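Local coordinates for protein trichothecene 3-O-acetyltransferase (Gibberella zeae, PDB 2RKV) that transfers an acetyl group from acetyl coenzyme A to the 3-hydroxyl of trichothecene mycotoxins such as T-2, as a member of the BAHD acyltransferase superfamily, at residues 24-29 against 142-147; 104-109 against 397-402; 231-236 against 424-429. All coordinates share one frame; numbering follows the deposited sequence.

Interaction 1: residues 24-29 against 142-147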
# COMPACT_ATOMS: atom_id res chain seq x y z
N SER A 24 -3.68 10.11 0.48
CA SER A 24 -4.24 11.46 0.41
C SER A 24 -4.46 11.89 -1.03
O SER A 24 -3.62 11.64 -1.90
CB SER A 24 -3.33 12.48 1.11
OG SER A 24 -3.15 12.14 2.48
N LEU A 25 -5.60 12.55 -1.25
CA LEU A 25 -5.97 13.12 -2.53
C LEU A 25 -6.08 14.64 -2.34
O LEU A 25 -6.78 15.11 -1.45
CB LEU A 25 -7.31 12.53 -3.02
CG LEU A 25 -7.32 11.09 -3.57
CD1 LEU A 25 -6.86 10.05 -2.56
CD2 LEU A 25 -8.70 10.71 -4.12
N LEU A 26 -5.35 15.38 -3.18
CA LEU A 26 -5.35 16.84 -3.14
C LEU A 26 -6.20 17.39 -4.28
O LEU A 26 -6.03 16.99 -5.43
CB LEU A 26 -3.91 17.37 -3.26
CG LEU A 26 -3.74 18.89 -3.43
CD1 LEU A 26 -4.08 19.62 -2.12
CD2 LEU A 26 -2.32 19.22 -3.89
N TYR A 27 -7.09 18.33 -3.95
CA TYR A 27 -7.90 19.03 -4.94
C TYR A 27 -7.73 20.52 -4.73
O TYR A 27 -7.71 20.97 -3.58
CB TYR A 27 -9.38 18.73 -4.73
CG TYR A 27 -9.78 17.29 -4.87
CD1 TYR A 27 -10.28 16.80 -6.07
CD2 TYR A 27 -9.69 16.42 -3.78
CE1 TYR A 27 -10.67 15.48 -6.20
CE2 TYR A 27 -10.07 15.08 -3.90
CZ TYR A 27 -10.56 14.63 -5.11
OH TYR A 27 -10.95 13.31 -5.25
N PRO A 28 -7.66 21.29 -5.83
CA PRO A 28 -7.74 22.74 -5.65
C PRO A 28 -9.16 23.14 -5.28
O PRO A 28 -10.13 22.50 -5.70
CB PRO A 28 -7.38 23.28 -7.04
CG PRO A 28 -7.82 22.23 -7.97
CD PRO A 28 -7.54 20.93 -7.25
N VAL A 29 -9.27 24.21 -4.49
CA VAL A 29 -10.57 24.79 -4.14
C VAL A 29 -10.46 26.28 -4.42
O VAL A 29 -9.67 26.98 -3.77
CB VAL A 29 -10.92 24.54 -2.65
CG1 VAL A 29 -12.18 25.31 -2.26
CG2 VAL A 29 -11.09 23.03 -2.37
N ASN A 142 -9.24 17.95 5.04
CA ASN A 142 -8.37 19.04 5.50
C ASN A 142 -8.53 20.23 4.58
O ASN A 142 -8.21 20.14 3.39
CB ASN A 142 -6.90 18.59 5.49
CG ASN A 142 -6.66 17.34 6.31
OD1 ASN A 142 -6.52 17.41 7.53
ND2 ASN A 142 -6.62 16.19 5.63
N PHE A 143 -9.01 21.36 5.10
CA PHE A 143 -9.04 22.59 4.32
C PHE A 143 -7.65 23.22 4.37
O PHE A 143 -7.13 23.47 5.45
CB PHE A 143 -10.02 23.64 4.86
CG PHE A 143 -11.40 23.13 5.17
CD1 PHE A 143 -11.93 21.98 4.57
CD2 PHE A 143 -12.19 23.83 6.06
CE1 PHE A 143 -13.22 21.55 4.87
CE2 PHE A 143 -13.48 23.42 6.37
CZ PHE A 143 -13.99 22.27 5.78
N ILE A 144 -7.04 23.46 3.22
CA ILE A 144 -5.79 24.20 3.17
C ILE A 144 -5.97 25.43 2.29
O ILE A 144 -6.95 25.52 1.52
CB ILE A 144 -4.60 23.33 2.67
CG1 ILE A 144 -4.79 22.99 1.18
CG2 ILE A 144 -4.44 22.08 3.56
CD1 ILE A 144 -3.55 22.35 0.52
N LYS A 145 -5.06 26.39 2.39
CA LYS A 145 -5.17 27.58 1.56
C LYS A 145 -5.25 27.14 0.10
O LYS A 145 -4.33 26.49 -0.42
CB LYS A 145 -4.00 28.53 1.79
CG LYS A 145 -4.09 29.79 0.95
CD LYS A 145 -2.94 30.74 1.24
CE LYS A 145 -3.04 31.98 0.35
NZ LYS A 145 -1.97 32.97 0.67
N GLY A 146 -6.37 27.47 -0.54
CA GLY A 146 -6.58 27.19 -1.95
C GLY A 146 -6.85 25.73 -2.30
O GLY A 146 -6.83 25.35 -3.48
N GLY A 147 -7.13 24.90 -1.29
CA GLY A 147 -7.24 23.47 -1.57
C GLY A 147 -7.96 22.62 -0.54
O GLY A 147 -8.48 23.11 0.47
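Val29 and Gly146 hold this contact together through one backbone hydrogen bond: Val29 N donates a hydrogen bond to Gly146 O at 2.9 Å. The N-H points almost straight at the oxygen, 177° at the hydrogen, yet it arrives well above the carbonyl plane, 51° out of it, and so is not on a lone pair. Next to it Pro28 and Gly147 form an antiparallel non-hydrogen-bonded pair with CA atoms 4.2 Å apart. Strand 20-28 ends here beside the tight hairpin that links strands 137-144 and 147-155, a type II turn from Ile144 to Gly147. Gly146 takes a positive phi in that turn, and Gly147 brings its CA to 3.2 Å from Tyr27 O.

The Val29 side chain can be followed outward. Its CB sits 4.0 Å from Gly147 CA. CG1 stands anti to the backbone N (chi1 172°), which leaves CG2 beside the N and directed at the turn, where it comes to 3.6 Å from Gly147 C. The same side chain also packs on Tyr35 and Ile38 of helix 35-52, and Tyr35 OH in turn bonds to Gly147 O. Farther back, Leu26 and Ile144 meet tip to tip, their chains crossing at about a right angle, with Leu26 CD1 3.8 Å from Ile144 CD1. CG1 of Ile144 lies between its backbone N and carbonyl carbon, and CD1 extends across to the leucine.

One hydrogen bond, backed by CA-H...O contacts and by the packing of Val29 and Leu26, joins the ends of strands within the sheet, where strand 20-28 runs out beside the hairpin turn and two glycines let backbone pack directly on backbone.

Interaction 2: residues 104-109 against 397-402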
# COMPACT_ATOMS: atom_id res chain seq x y z
N ALA A 104 6.81 22.92 -4.62
CA ALA A 104 7.69 21.84 -4.16
C ALA A 104 7.43 20.50 -4.86
O ALA A 104 8.14 19.53 -4.60
CB ALA A 104 7.59 21.68 -2.66
N GLY A 105 6.42 20.45 -5.73
CA GLY A 105 6.08 19.23 -6.45
C GLY A 105 5.43 18.15 -5.60
O GLY A 105 5.63 16.95 -5.84
N TYR A 106 4.62 18.57 -4.62
CA TYR A 106 3.87 17.65 -3.76
C TYR A 106 4.74 16.64 -2.99
O TYR A 106 4.55 15.42 -3.10
CB TYR A 106 2.76 16.93 -4.56
CG TYR A 106 2.08 17.80 -5.59
CD1 TYR A 106 2.44 17.74 -6.94
CD2 TYR A 106 1.08 18.72 -5.22
CE1 TYR A 106 1.83 18.54 -7.89
CE2 TYR A 106 0.45 19.52 -6.18
CZ TYR A 106 0.85 19.43 -7.51
OH TYR A 106 0.26 20.21 -8.48
N PRO A 107 5.69 17.13 -2.17
CA PRO A 107 6.56 16.23 -1.43
C PRO A 107 5.85 15.49 -0.30
O PRO A 107 4.88 16.00 0.27
CB PRO A 107 7.63 17.17 -0.85
CG PRO A 107 6.94 18.45 -0.71
CD PRO A 107 5.98 18.55 -1.87
N MET A 108 6.37 14.30 0.03
CA MET A 108 5.81 13.50 1.11
C MET A 108 5.79 14.26 2.43
O MET A 108 4.86 14.11 3.23
CB MET A 108 6.60 12.21 1.27
CG MET A 108 5.80 11.09 1.91
SD MET A 108 6.80 9.61 2.00
CE MET A 108 5.55 8.34 2.23
N ALA A 109 6.81 15.09 2.65
CA ALA A 109 6.94 15.86 3.89
C ALA A 109 5.77 16.83 4.11
O ALA A 109 5.51 17.22 5.26
CB ALA A 109 8.28 16.61 3.91
N PRO A 397 -8.42 14.66 -8.72
CA PRO A 397 -7.28 14.99 -7.87
C PRO A 397 -6.14 15.63 -8.66
O PRO A 397 -5.86 15.21 -9.79
CB PRO A 397 -6.82 13.63 -7.35
CG PRO A 397 -8.07 12.82 -7.30
CD PRO A 397 -8.81 13.24 -8.56
N GLU A 398 -5.52 16.64 -8.06
CA GLU A 398 -4.33 17.27 -8.62
C GLU A 398 -3.10 16.39 -8.38
O GLU A 398 -2.18 16.35 -9.21
CB GLU A 398 -4.15 18.66 -8.00
CG GLU A 398 -2.90 19.39 -8.44
CD GLU A 398 -2.95 20.87 -8.10
OE1 GLU A 398 -4.03 21.49 -8.23
OE2 GLU A 398 -1.90 21.42 -7.72
N THR A 399 -3.11 15.70 -7.24
CA THR A 399 -2.13 14.65 -6.95
C THR A 399 -2.73 13.62 -5.98
O THR A 399 -3.74 13.88 -5.32
CB THR A 399 -0.79 15.21 -6.39
OG1 THR A 399 0.22 14.19 -6.46
CG2 THR A 399 -0.93 15.68 -4.92
N VAL A 400 -2.08 12.46 -5.93
CA VAL A 400 -2.48 11.36 -5.05
C VAL A 400 -1.20 10.86 -4.40
O VAL A 400 -0.34 10.28 -5.07
CB VAL A 400 -3.14 10.21 -5.84
CG1 VAL A 400 -3.54 9.08 -4.90
CG2 VAL A 400 -4.35 10.73 -6.63
N ARG A 401 -1.05 11.13 -3.10
CA ARG A 401 0.21 10.87 -2.39
C ARG A 401 -0.01 10.17 -1.05
O ARG A 401 -1.00 10.44 -0.35
CB ARG A 401 0.97 12.18 -2.13
CG ARG A 401 1.27 13.04 -3.36
CD ARG A 401 2.25 12.35 -4.33
NE ARG A 401 3.26 13.29 -4.80
CZ ARG A 401 3.77 13.32 -6.03
NH1 ARG A 401 3.34 12.48 -6.97
NH2 ARG A 401 4.71 14.21 -6.32
N ARG A 402 0.91 9.28 -0.70
CA ARG A 402 0.90 8.67 0.61
C ARG A 402 1.48 9.62 1.66
O ARG A 402 2.58 10.18 1.47
CB ARG A 402 1.71 7.37 0.63
CG ARG A 402 1.26 6.49 1.77
CD ARG A 402 2.36 5.67 2.44
NE ARG A 402 1.73 4.81 3.45
CZ ARG A 402 1.29 5.23 4.64
NH1 ARG A 402 1.45 6.50 5.01
NH2 ARG A 402 0.69 4.38 5.46
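Arg401, on the sheet-edge strand 399-401, reaches across to the loop after helix 98-104 and binds two successive carbonyls. Its NE gives a good bond to Tyr106 O, 3.0 Å long and 169° at the hydrogen, with the oxygen in the guanidinium plane and the donor on a carbonyl lone pair. NH2 adds a weak bond to Gly105 O at 2.9 Å and another weak, longer one to Tyr106 O. The chain bends at chi2 and chi3 to bring these N-H groups to the loop where Gly105 ends the helix in a Schellman motif.

At the tyrosine's other end, Tyr106 OH donates to Glu398 OE2 at 2.6 Å, on the anti side of the carboxylate, whose plane stands 80° from the ring. OE2 also takes a salt bridge from Arg102. Between these polar ends Thr399 CB lies over one ring face, 4.1 Å from the centroid, a CH-pi contact. Met108 CG rests 3.4 Å from Arg402 O, while the Arg402 side chain, about 6 Å from the bound T-2 toxin, bonds to Gln22 and Thr121.

Arginine and glutamate thus fix both ends of Tyr106, and Arg102, sharing OE2, would be expected to favour the ionised carboxylate.

Interaction 3: residues 231-236 against 424-429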
# COMPACT_ATOMS: atom_id res chain seq x y z
N TRP A 231 12.18 9.39 4.62
CA TRP A 231 11.28 9.14 3.49
C TRP A 231 11.50 10.22 2.43
O TRP A 231 11.74 11.38 2.76
CB TRP A 231 9.82 9.22 3.95
CG TRP A 231 9.26 7.97 4.55
CD1 TRP A 231 8.98 7.75 5.87
CD2 TRP A 231 8.88 6.78 3.85
NE1 TRP A 231 8.46 6.48 6.04
CE2 TRP A 231 8.38 5.87 4.81
CE3 TRP A 231 8.90 6.40 2.50
CZ2 TRP A 231 7.92 4.59 4.46
CZ3 TRP A 231 8.46 5.12 2.15
CH2 TRP A 231 7.97 4.24 3.13
N ALA A 232 11.38 9.84 1.16
CA ALA A 232 11.37 10.81 0.07
C ALA A 232 10.61 10.28 -1.13
O ALA A 232 10.67 9.08 -1.44
CB ALA A 232 12.80 11.17 -0.35
N PHE A 233 9.91 11.16 -1.83
CA PHE A 233 9.35 10.85 -3.11
C PHE A 233 10.38 11.19 -4.16
O PHE A 233 11.08 12.16 -4.06
CB PHE A 233 8.16 11.74 -3.44
CG PHE A 233 6.86 11.41 -2.71
CD1 PHE A 233 5.93 12.39 -2.50
CD2 PHE A 233 6.58 10.15 -2.24
CE1 PHE A 233 4.78 12.14 -1.84
CE2 PHE A 233 5.41 9.91 -1.61
CZ PHE A 233 4.52 10.90 -1.40
N PHE A 234 10.37 10.36 -5.19
CA PHE A 234 11.10 10.57 -6.44
C PHE A 234 10.14 10.42 -7.60
O PHE A 234 9.40 9.50 -7.62
CB PHE A 234 12.21 9.51 -6.58
CG PHE A 234 13.28 9.61 -5.53
CD1 PHE A 234 13.19 8.93 -4.35
CD2 PHE A 234 14.40 10.36 -5.76
CE1 PHE A 234 14.17 9.03 -3.44
CE2 PHE A 234 15.39 10.45 -4.83
CZ PHE A 234 15.27 9.83 -3.67
N THR A 235 10.15 11.28 -8.57
CA THR A 235 9.29 11.15 -9.74
C THR A 235 10.07 10.65 -10.95
O THR A 235 11.22 10.89 -11.05
CB THR A 235 8.61 12.49 -10.06
OG1 THR A 235 9.61 13.48 -10.36
CG2 THR A 235 7.92 13.06 -8.83
N PHE A 236 9.35 9.93 -11.75
CA PHE A 236 9.84 9.40 -12.99
C PHE A 236 8.87 9.82 -14.08
O PHE A 236 7.74 9.47 -14.07
CB PHE A 236 9.95 7.86 -12.92
CG PHE A 236 10.93 7.36 -11.90
CD1 PHE A 236 10.60 7.27 -10.58
CD2 PHE A 236 12.18 6.98 -12.26
CE1 PHE A 236 11.49 6.84 -9.67
CE2 PHE A 236 13.06 6.56 -11.34
CZ PHE A 236 12.71 6.49 -10.05
N CYS A 424 5.48 8.00 -9.28
CA CYS A 424 6.05 8.57 -8.07
C CYS A 424 6.39 7.44 -7.11
O CYS A 424 5.50 6.68 -6.70
CB CYS A 424 5.08 9.54 -7.41
SG CYS A 424 5.71 10.25 -5.86
N ALA A 425 7.67 7.29 -6.80
CA ALA A 425 8.11 6.26 -5.86
C ALA A 425 8.45 6.87 -4.50
O ALA A 425 9.21 7.84 -4.42
CB ALA A 425 9.33 5.49 -6.43
N ALA A 426 7.87 6.30 -3.44
CA ALA A 426 8.26 6.66 -2.07
C ALA A 426 9.30 5.68 -1.54
O ALA A 426 9.05 4.47 -1.48
CB ALA A 426 7.03 6.68 -1.16
N LEU A 427 10.47 6.20 -1.19
CA LEU A 427 11.57 5.36 -0.68
C LEU A 427 11.92 5.73 0.75
O LEU A 427 12.03 6.92 1.06
CB LEU A 427 12.82 5.53 -1.55
CG LEU A 427 12.92 4.68 -2.82
CD1 LEU A 427 11.81 4.96 -3.83
CD2 LEU A 427 14.27 4.90 -3.47
N SER A 428 12.06 4.72 1.60
CA SER A 428 12.60 4.92 2.95
C SER A 428 13.94 4.22 3.04
O SER A 428 14.05 3.01 2.81
CB SER A 428 11.64 4.42 4.04
OG SER A 428 12.10 4.79 5.33
N LEU A 429 14.97 5.00 3.33
CA LEU A 429 16.33 4.48 3.35
C LEU A 429 17.12 5.13 4.47
O LEU A 429 16.82 6.25 4.89
CB LEU A 429 17.02 4.79 2.01
CG LEU A 429 16.55 4.10 0.72
CD1 LEU A 429 17.22 4.75 -0.48
CD2 LEU A 429 16.80 2.59 0.74
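Ala232 and Leu427 pair through both of their peptide groups: Ala232 N to Leu427 O at 3.0 Å, and Leu427 N to Ala232 O at 2.9 Å, nearly straight at 174°. Two residues on, Phe234 and Ala425 repeat the exchange, Phe234 N to Ala425 O and Ala425 N to Phe234 O, each 2.9 Å. The non-hydrogen-bonded pairs are Trp231 with Ser428, Phe233 with Ala426 and Thr235 with Cys424. These are neighbouring antiparallel strands of a mixed sheet.

On the face with Trp231 and Phe233, Ser428 CB sits almost exactly over the six-membered ring of the indole, 3.4 Å from its centroid and 3° off the normal, a CH-pi contact. Ser428 OG, anti to its backbone N (chi1 -172°), bonds to Val408 N and Ser230 O, and Trp231 NE1 to Glu406 O. Trp231 packs on toxin-pocket residues Leu411 and Tyr413, its side chain about 7 Å from the bound toxin. Cys424 SG lies over the Phe233 ring toward its rim, 3.9 Å from the centroid, while Ala426 CB meets the same ring at its edge, 3.6 Å from CE2. On the other face Phe234 CE1 touches Leu427 CD2, and helix 431-439 covers them through Met434 and Leu437.

Four backbone bonds set the register; the Phe234 and Leu427 face is apolar, while the other mixes aromatic packing with satisfied polar groups.

How the interactions relate
Interactions 1 and 2 both reach one sheet, interaction 2 through strand 399-401: strand 20-28 lies next to it, and Leu26 O meets Glu398 N at 2.7 Å, a probable hydrogen bond. Interaction 3 belongs to the other large sheet. Interaction 2 lies between them, its centre about 11 Å from the centre of each, with Met108 N and Tyr106 O against Phe233 CD1. Interactions 1 and 3 do not touch. The chemistry follows position: interaction 1, buried but farthest from the chain's centre, is a turn with one bond; interaction 2, partly buried, relies on charged side chains; interaction 3, buried and nearest the centre, combines regular strand pairing with aromatic packing.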